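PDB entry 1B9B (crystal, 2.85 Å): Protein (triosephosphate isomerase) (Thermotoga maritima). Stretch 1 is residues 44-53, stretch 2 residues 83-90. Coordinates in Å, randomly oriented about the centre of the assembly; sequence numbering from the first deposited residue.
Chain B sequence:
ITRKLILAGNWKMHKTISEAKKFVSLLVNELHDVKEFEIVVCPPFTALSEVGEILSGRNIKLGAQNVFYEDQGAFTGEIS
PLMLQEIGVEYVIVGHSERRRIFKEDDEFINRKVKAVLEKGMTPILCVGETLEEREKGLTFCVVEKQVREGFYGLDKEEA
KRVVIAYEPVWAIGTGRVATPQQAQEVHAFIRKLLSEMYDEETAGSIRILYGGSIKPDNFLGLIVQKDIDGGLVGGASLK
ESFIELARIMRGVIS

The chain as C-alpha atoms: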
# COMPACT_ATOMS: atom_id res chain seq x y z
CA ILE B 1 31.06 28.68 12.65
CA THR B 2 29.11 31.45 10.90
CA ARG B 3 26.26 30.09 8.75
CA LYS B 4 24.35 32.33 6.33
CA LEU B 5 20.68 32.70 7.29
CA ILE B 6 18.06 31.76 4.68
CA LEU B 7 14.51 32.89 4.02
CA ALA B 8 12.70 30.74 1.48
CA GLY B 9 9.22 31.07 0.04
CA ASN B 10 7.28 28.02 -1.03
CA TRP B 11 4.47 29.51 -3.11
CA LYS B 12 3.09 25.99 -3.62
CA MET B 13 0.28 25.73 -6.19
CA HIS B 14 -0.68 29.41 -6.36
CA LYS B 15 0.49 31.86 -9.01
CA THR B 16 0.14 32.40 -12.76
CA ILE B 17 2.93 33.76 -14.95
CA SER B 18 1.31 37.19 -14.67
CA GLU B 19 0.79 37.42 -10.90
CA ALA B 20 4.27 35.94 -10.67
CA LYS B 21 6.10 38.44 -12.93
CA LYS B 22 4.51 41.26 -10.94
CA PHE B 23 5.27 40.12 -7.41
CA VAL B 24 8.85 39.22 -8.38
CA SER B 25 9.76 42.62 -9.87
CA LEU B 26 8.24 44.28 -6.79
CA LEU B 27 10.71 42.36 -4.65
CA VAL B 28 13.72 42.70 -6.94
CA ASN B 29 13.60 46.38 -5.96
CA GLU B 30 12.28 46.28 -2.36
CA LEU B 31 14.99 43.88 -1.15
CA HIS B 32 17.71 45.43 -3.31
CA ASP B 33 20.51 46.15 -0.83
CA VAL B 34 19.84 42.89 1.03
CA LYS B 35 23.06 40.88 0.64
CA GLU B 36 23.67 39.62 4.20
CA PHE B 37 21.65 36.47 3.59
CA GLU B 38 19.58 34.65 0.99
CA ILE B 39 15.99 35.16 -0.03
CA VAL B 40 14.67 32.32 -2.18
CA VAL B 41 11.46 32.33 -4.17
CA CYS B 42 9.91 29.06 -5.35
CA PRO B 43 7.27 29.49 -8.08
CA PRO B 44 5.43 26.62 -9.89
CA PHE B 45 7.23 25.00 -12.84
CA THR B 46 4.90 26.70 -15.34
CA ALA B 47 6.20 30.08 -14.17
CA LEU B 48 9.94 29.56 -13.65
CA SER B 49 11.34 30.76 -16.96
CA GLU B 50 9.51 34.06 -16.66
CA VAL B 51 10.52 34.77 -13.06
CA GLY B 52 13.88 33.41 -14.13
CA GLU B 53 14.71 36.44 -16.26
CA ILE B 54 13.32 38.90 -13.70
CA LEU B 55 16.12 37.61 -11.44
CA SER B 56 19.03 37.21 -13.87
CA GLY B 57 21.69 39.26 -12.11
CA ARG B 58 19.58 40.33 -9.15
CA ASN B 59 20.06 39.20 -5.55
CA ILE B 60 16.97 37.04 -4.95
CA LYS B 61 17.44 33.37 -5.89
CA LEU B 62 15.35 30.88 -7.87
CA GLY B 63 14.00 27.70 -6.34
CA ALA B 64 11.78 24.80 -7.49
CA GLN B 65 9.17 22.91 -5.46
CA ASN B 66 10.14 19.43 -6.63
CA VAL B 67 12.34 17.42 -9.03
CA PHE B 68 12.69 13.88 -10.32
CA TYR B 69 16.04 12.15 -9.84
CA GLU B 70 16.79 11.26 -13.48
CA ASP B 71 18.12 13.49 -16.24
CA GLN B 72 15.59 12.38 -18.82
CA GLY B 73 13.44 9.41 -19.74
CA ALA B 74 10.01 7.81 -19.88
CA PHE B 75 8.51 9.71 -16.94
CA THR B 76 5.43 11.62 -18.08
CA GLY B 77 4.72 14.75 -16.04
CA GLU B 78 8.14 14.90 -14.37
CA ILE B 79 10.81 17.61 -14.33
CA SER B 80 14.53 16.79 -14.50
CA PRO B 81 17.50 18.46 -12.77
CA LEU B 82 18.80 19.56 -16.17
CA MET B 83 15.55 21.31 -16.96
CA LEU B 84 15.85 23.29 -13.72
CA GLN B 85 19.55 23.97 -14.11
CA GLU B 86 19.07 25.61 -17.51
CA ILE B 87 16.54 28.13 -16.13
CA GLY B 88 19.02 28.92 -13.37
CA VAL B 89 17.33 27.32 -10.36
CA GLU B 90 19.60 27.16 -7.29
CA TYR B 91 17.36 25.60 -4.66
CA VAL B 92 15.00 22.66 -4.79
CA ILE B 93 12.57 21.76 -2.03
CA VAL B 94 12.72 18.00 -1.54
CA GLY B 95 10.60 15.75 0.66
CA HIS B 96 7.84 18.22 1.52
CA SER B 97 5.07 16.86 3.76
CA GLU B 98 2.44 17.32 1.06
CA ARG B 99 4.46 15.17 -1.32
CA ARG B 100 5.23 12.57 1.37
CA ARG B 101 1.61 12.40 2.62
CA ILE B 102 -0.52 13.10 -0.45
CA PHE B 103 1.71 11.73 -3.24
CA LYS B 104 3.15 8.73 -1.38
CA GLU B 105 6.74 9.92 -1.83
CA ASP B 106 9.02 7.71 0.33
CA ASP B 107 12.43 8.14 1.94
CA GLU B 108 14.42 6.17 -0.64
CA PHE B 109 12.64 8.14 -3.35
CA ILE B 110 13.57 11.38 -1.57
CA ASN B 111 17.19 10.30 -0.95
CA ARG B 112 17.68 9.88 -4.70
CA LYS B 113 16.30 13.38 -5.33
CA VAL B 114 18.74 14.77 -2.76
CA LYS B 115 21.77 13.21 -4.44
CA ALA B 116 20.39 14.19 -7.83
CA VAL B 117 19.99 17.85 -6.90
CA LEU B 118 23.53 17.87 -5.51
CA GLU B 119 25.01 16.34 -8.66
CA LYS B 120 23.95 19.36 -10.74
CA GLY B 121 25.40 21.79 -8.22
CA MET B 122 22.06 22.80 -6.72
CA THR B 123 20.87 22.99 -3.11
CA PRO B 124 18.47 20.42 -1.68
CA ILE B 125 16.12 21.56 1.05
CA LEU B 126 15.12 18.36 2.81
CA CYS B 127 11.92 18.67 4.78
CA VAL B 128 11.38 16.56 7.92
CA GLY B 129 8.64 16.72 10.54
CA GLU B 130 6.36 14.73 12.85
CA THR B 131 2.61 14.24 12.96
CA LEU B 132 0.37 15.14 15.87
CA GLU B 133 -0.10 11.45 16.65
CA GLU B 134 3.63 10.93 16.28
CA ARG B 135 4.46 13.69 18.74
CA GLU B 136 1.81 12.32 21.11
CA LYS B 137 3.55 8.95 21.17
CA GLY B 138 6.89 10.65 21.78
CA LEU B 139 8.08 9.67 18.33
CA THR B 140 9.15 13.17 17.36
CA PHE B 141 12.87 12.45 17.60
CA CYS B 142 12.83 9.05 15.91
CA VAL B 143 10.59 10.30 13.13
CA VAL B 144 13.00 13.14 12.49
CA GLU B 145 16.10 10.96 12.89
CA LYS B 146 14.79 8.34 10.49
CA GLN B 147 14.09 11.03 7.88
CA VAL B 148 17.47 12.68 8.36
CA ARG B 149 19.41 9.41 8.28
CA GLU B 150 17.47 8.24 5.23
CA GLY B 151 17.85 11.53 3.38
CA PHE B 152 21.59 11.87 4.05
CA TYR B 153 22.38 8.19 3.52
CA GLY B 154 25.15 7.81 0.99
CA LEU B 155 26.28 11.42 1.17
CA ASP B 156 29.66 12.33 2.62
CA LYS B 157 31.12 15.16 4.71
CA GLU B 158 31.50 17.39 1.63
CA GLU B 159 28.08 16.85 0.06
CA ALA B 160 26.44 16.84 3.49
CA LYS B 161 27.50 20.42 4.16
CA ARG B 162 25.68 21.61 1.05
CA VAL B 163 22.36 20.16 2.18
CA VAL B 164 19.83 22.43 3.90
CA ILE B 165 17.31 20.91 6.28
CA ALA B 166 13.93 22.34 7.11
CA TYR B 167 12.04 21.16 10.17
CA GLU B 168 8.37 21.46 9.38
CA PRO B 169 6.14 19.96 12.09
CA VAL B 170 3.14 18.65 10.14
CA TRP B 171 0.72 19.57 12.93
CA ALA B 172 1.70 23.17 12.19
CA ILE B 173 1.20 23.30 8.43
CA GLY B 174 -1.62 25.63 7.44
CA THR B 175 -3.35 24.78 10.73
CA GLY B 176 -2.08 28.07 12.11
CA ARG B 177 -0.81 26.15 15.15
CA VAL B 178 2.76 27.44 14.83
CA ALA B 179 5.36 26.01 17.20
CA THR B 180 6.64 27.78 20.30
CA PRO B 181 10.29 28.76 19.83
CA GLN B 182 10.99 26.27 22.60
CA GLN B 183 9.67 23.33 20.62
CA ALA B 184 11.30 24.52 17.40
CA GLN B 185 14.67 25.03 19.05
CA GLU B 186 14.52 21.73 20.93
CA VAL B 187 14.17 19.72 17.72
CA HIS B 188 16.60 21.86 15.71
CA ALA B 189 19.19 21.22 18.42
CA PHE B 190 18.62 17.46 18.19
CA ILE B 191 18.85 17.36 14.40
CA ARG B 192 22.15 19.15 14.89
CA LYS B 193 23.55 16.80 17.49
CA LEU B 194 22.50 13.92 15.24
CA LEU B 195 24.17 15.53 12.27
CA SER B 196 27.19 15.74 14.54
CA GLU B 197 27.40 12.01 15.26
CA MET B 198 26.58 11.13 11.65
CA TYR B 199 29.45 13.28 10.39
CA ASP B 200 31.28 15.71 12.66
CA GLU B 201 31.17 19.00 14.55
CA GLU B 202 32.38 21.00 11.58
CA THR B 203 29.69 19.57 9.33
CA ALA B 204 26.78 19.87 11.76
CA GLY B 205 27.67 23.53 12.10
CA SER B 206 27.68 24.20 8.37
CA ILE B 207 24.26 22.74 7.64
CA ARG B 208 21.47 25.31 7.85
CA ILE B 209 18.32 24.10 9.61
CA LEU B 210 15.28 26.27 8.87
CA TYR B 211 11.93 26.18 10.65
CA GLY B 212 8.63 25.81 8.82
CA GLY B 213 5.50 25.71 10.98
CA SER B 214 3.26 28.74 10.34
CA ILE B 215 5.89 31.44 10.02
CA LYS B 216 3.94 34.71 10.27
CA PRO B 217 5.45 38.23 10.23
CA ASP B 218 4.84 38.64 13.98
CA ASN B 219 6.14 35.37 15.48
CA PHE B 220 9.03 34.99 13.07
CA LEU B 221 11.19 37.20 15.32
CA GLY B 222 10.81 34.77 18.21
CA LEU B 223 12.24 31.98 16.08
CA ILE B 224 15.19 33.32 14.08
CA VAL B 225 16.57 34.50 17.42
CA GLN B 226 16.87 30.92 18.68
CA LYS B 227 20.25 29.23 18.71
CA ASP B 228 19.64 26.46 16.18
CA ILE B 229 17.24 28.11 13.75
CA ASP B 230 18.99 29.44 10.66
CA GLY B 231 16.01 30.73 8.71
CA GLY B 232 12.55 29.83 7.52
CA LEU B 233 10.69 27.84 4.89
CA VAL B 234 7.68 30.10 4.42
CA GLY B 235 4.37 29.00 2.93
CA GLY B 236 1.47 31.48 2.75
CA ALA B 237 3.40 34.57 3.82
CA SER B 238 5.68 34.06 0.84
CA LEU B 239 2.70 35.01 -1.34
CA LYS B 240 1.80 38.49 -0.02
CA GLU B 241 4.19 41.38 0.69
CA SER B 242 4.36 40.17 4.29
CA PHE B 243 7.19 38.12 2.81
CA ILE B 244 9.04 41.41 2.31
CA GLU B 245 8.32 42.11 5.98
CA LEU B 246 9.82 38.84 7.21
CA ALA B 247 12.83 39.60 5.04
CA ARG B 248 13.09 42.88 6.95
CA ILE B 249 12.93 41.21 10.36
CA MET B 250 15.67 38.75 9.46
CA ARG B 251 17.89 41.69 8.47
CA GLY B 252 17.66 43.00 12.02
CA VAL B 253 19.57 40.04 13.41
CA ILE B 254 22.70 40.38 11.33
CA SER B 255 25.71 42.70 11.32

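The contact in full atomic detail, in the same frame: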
# COMPACT_ATOMS: atom_id res chain seq x y z
N PRO B 44 5.78 27.89 -9.23
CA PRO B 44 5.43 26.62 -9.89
C PRO B 44 6.21 26.48 -11.19
O PRO B 44 6.57 27.48 -11.81
CB PRO B 44 3.93 26.77 -10.14
CG PRO B 44 3.49 27.65 -9.02
CD PRO B 44 4.58 28.69 -8.98
N PHE B 45 6.48 25.25 -11.60
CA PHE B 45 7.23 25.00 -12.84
C PHE B 45 6.78 25.90 -13.99
O PHE B 45 7.60 26.56 -14.64
CB PHE B 45 7.07 23.55 -13.29
CG PHE B 45 7.63 22.55 -12.34
CD1 PHE B 45 8.98 22.58 -12.00
CD2 PHE B 45 6.82 21.56 -11.81
CE1 PHE B 45 9.52 21.63 -11.14
CE2 PHE B 45 7.34 20.61 -10.95
CZ PHE B 45 8.70 20.64 -10.61
N THR B 46 5.48 25.91 -14.26
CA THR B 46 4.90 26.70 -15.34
C THR B 46 5.50 28.10 -15.40
O THR B 46 5.81 28.59 -16.49
CB THR B 46 3.38 26.83 -15.18
OG1 THR B 46 3.07 27.48 -13.94
CG2 THR B 46 2.72 25.46 -15.22
N ALA B 47 5.68 28.72 -14.24
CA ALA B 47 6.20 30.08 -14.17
C ALA B 47 7.64 30.28 -13.70
O ALA B 47 7.93 31.24 -13.00
CB ALA B 47 5.28 30.91 -13.30
N LEU B 48 8.55 29.39 -14.08
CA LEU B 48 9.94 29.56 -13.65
C LEU B 48 10.75 30.37 -14.62
O LEU B 48 11.50 31.25 -14.23
CB LEU B 48 10.63 28.21 -13.45
CG LEU B 48 10.18 27.33 -12.29
CD1 LEU B 48 10.98 26.04 -12.30
CD2 LEU B 48 10.36 28.06 -10.97
N SER B 49 10.61 30.06 -15.90
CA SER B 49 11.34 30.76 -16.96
C SER B 49 11.11 32.26 -16.93
O SER B 49 12.03 33.05 -17.14
CB SER B 49 10.94 30.22 -18.33
OG SER B 49 11.45 31.03 -19.37
N GLU B 50 9.86 32.65 -16.69
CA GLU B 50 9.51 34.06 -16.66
C GLU B 50 10.21 34.73 -15.48
O GLU B 50 11.00 35.66 -15.66
CB GLU B 50 7.99 34.21 -16.55
CG GLU B 50 7.40 35.22 -17.52
CD GLU B 50 7.82 34.98 -18.96
OE1 GLU B 50 7.58 33.87 -19.48
OE2 GLU B 50 8.39 35.91 -19.58
N VAL B 51 9.92 34.25 -14.27
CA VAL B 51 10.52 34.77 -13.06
C VAL B 51 12.04 34.67 -13.21
O VAL B 51 12.79 35.50 -12.71
CB VAL B 51 10.09 33.94 -11.83
CG1 VAL B 51 10.96 34.28 -10.64
CG2 VAL B 51 8.63 34.22 -11.50
N GLY B 52 12.47 33.64 -13.92
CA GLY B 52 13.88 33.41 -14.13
C GLY B 52 14.63 34.60 -14.69
O GLY B 52 15.73 34.90 -14.23
N GLU B 53 14.05 35.29 -15.66
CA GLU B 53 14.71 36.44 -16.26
C GLU B 53 14.58 37.69 -15.39
O GLU B 53 15.43 38.57 -15.43
CB GLU B 53 14.17 36.70 -17.67
CG GLU B 53 14.52 35.57 -18.64
CD GLU B 53 14.08 35.84 -20.07
OE1 GLU B 53 13.55 36.94 -20.32
OE2 GLU B 53 14.28 34.95 -20.93
N MET B 83 16.55 20.34 -16.56
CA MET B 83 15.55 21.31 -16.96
C MET B 83 15.56 22.50 -16.02
O MET B 83 15.35 23.64 -16.46
CB MET B 83 14.17 20.67 -17.01
CG MET B 83 14.15 19.33 -17.73
SD MET B 83 12.56 18.82 -18.40
CE MET B 83 11.52 19.16 -17.09
N LEU B 84 15.80 22.24 -14.74
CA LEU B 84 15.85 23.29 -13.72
C LEU B 84 17.16 24.05 -13.77
O LEU B 84 17.20 25.27 -13.59
CB LEU B 84 15.69 22.67 -12.33
CG LEU B 84 14.27 22.18 -12.02
CD1 LEU B 84 14.22 21.58 -10.63
CD2 LEU B 84 13.30 23.34 -12.12
N GLN B 85 18.24 23.33 -14.03
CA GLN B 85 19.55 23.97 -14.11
C GLN B 85 19.67 24.96 -15.26
O GLN B 85 20.38 25.95 -15.15
CB GLN B 85 20.64 22.91 -14.23
CG GLN B 85 22.00 23.50 -14.47
CD GLN B 85 23.09 22.49 -14.30
OE1 GLN B 85 23.11 21.46 -14.98
NE2 GLN B 85 24.03 22.77 -13.40
N GLU B 86 19.01 24.70 -16.38
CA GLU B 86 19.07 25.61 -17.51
C GLU B 86 18.47 26.96 -17.11
O GLU B 86 19.09 28.01 -17.29
CB GLU B 86 18.29 25.05 -18.70
CG GLU B 86 18.06 26.07 -19.81
CD GLU B 86 17.01 25.63 -20.82
OE1 GLU B 86 15.92 25.20 -20.40
OE2 GLU B 86 17.28 25.72 -22.03
N ILE B 87 17.26 26.92 -16.56
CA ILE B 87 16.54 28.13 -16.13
C ILE B 87 17.29 28.89 -15.04
O ILE B 87 16.96 30.04 -14.75
CB ILE B 87 15.14 27.79 -15.58
CG1 ILE B 87 14.35 26.97 -16.60
CG2 ILE B 87 14.40 29.08 -15.20
CD1 ILE B 87 12.99 26.51 -16.12
N GLY B 88 18.27 28.25 -14.42
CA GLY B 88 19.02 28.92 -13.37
C GLY B 88 18.43 28.77 -11.98
O GLY B 88 18.44 29.71 -11.18
N VAL B 89 17.89 27.59 -11.68
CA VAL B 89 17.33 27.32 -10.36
C VAL B 89 18.51 26.97 -9.46
O VAL B 89 19.43 26.28 -9.90
CB VAL B 89 16.34 26.13 -10.42
CG1 VAL B 89 15.77 25.83 -9.05
CG2 VAL B 89 15.22 26.44 -11.39
N GLU B 90 18.51 27.45 -8.22
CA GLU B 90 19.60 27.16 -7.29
C GLU B 90 19.16 26.28 -6.12
O GLU B 90 19.96 25.52 -5.57
CB GLU B 90 20.20 28.47 -6.76
CG GLU B 90 21.15 29.13 -7.74
CD GLU B 90 21.72 30.44 -7.22
OE1 GLU B 90 20.98 31.45 -7.21
OE2 GLU B 90 22.89 30.45 -6.80

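Two helical segments of triosephosphate isomerase, far apart in sequence, meet here through a small, mainly apolar contact in which side chains pack against one another and, at Ile 87, against backbone, without a single hydrogen bond between the stretches. The helix axes, inclined at 27°, come no closer than 10.4 Å, and the contact buries 235 Å² summed over both sides. It illustrates a general principle: where helices lie at such a spacing, side chains bridge the gap, and a residue without a side chain leaves room for one of them to come in close.

Ile 87 loses the most surface. Its CA-to-CB bond points toward the first stretch, and its CG2 methyl settles against backbone, 3.7 Å from Leu 48 O, 3.9 Å from Ser 49 CA and 4.5 Å from Gly 52 CA. Glycine suits that last position, since an ideal CB on Gly 52 would lie a tight 3.2 Å from Ile 87 CG2 and would clash with Leu 48 O at 2.9 Å. That oxygen already accepts a hydrogen bond from Gly 52 N at 2.6 Å, so the approach of the methyl leaves it satisfied. The other arm of the isoleucine, extended with chi2 at 177° (t), carries CD1 to 3.9 Å from Leu 48 CB.

The CA-to-CB bond of Leu 48, the chief partner from the first stretch, also points toward the second stretch. Its CD1 lies 3.6 Å from Leu 84 CD2, 4.3 Å from Ile 87 CD1 and 4.4 Å from Val 89 CG2, so one methyl meets three residues. Leu 84 leaves its backbone sideways, yet its end reaches the contact, where CD2 also lies 4.3 Å from Phe 45 CE1, at the edge of the ring. Leu 48, Leu 84, Phe 45 and Val 89 are all buried, as their apolar character favours.

Between Ile 87 and Val 89, Gly 88 ends the helical conformation with positive phi, at backbone angles that call for glycine.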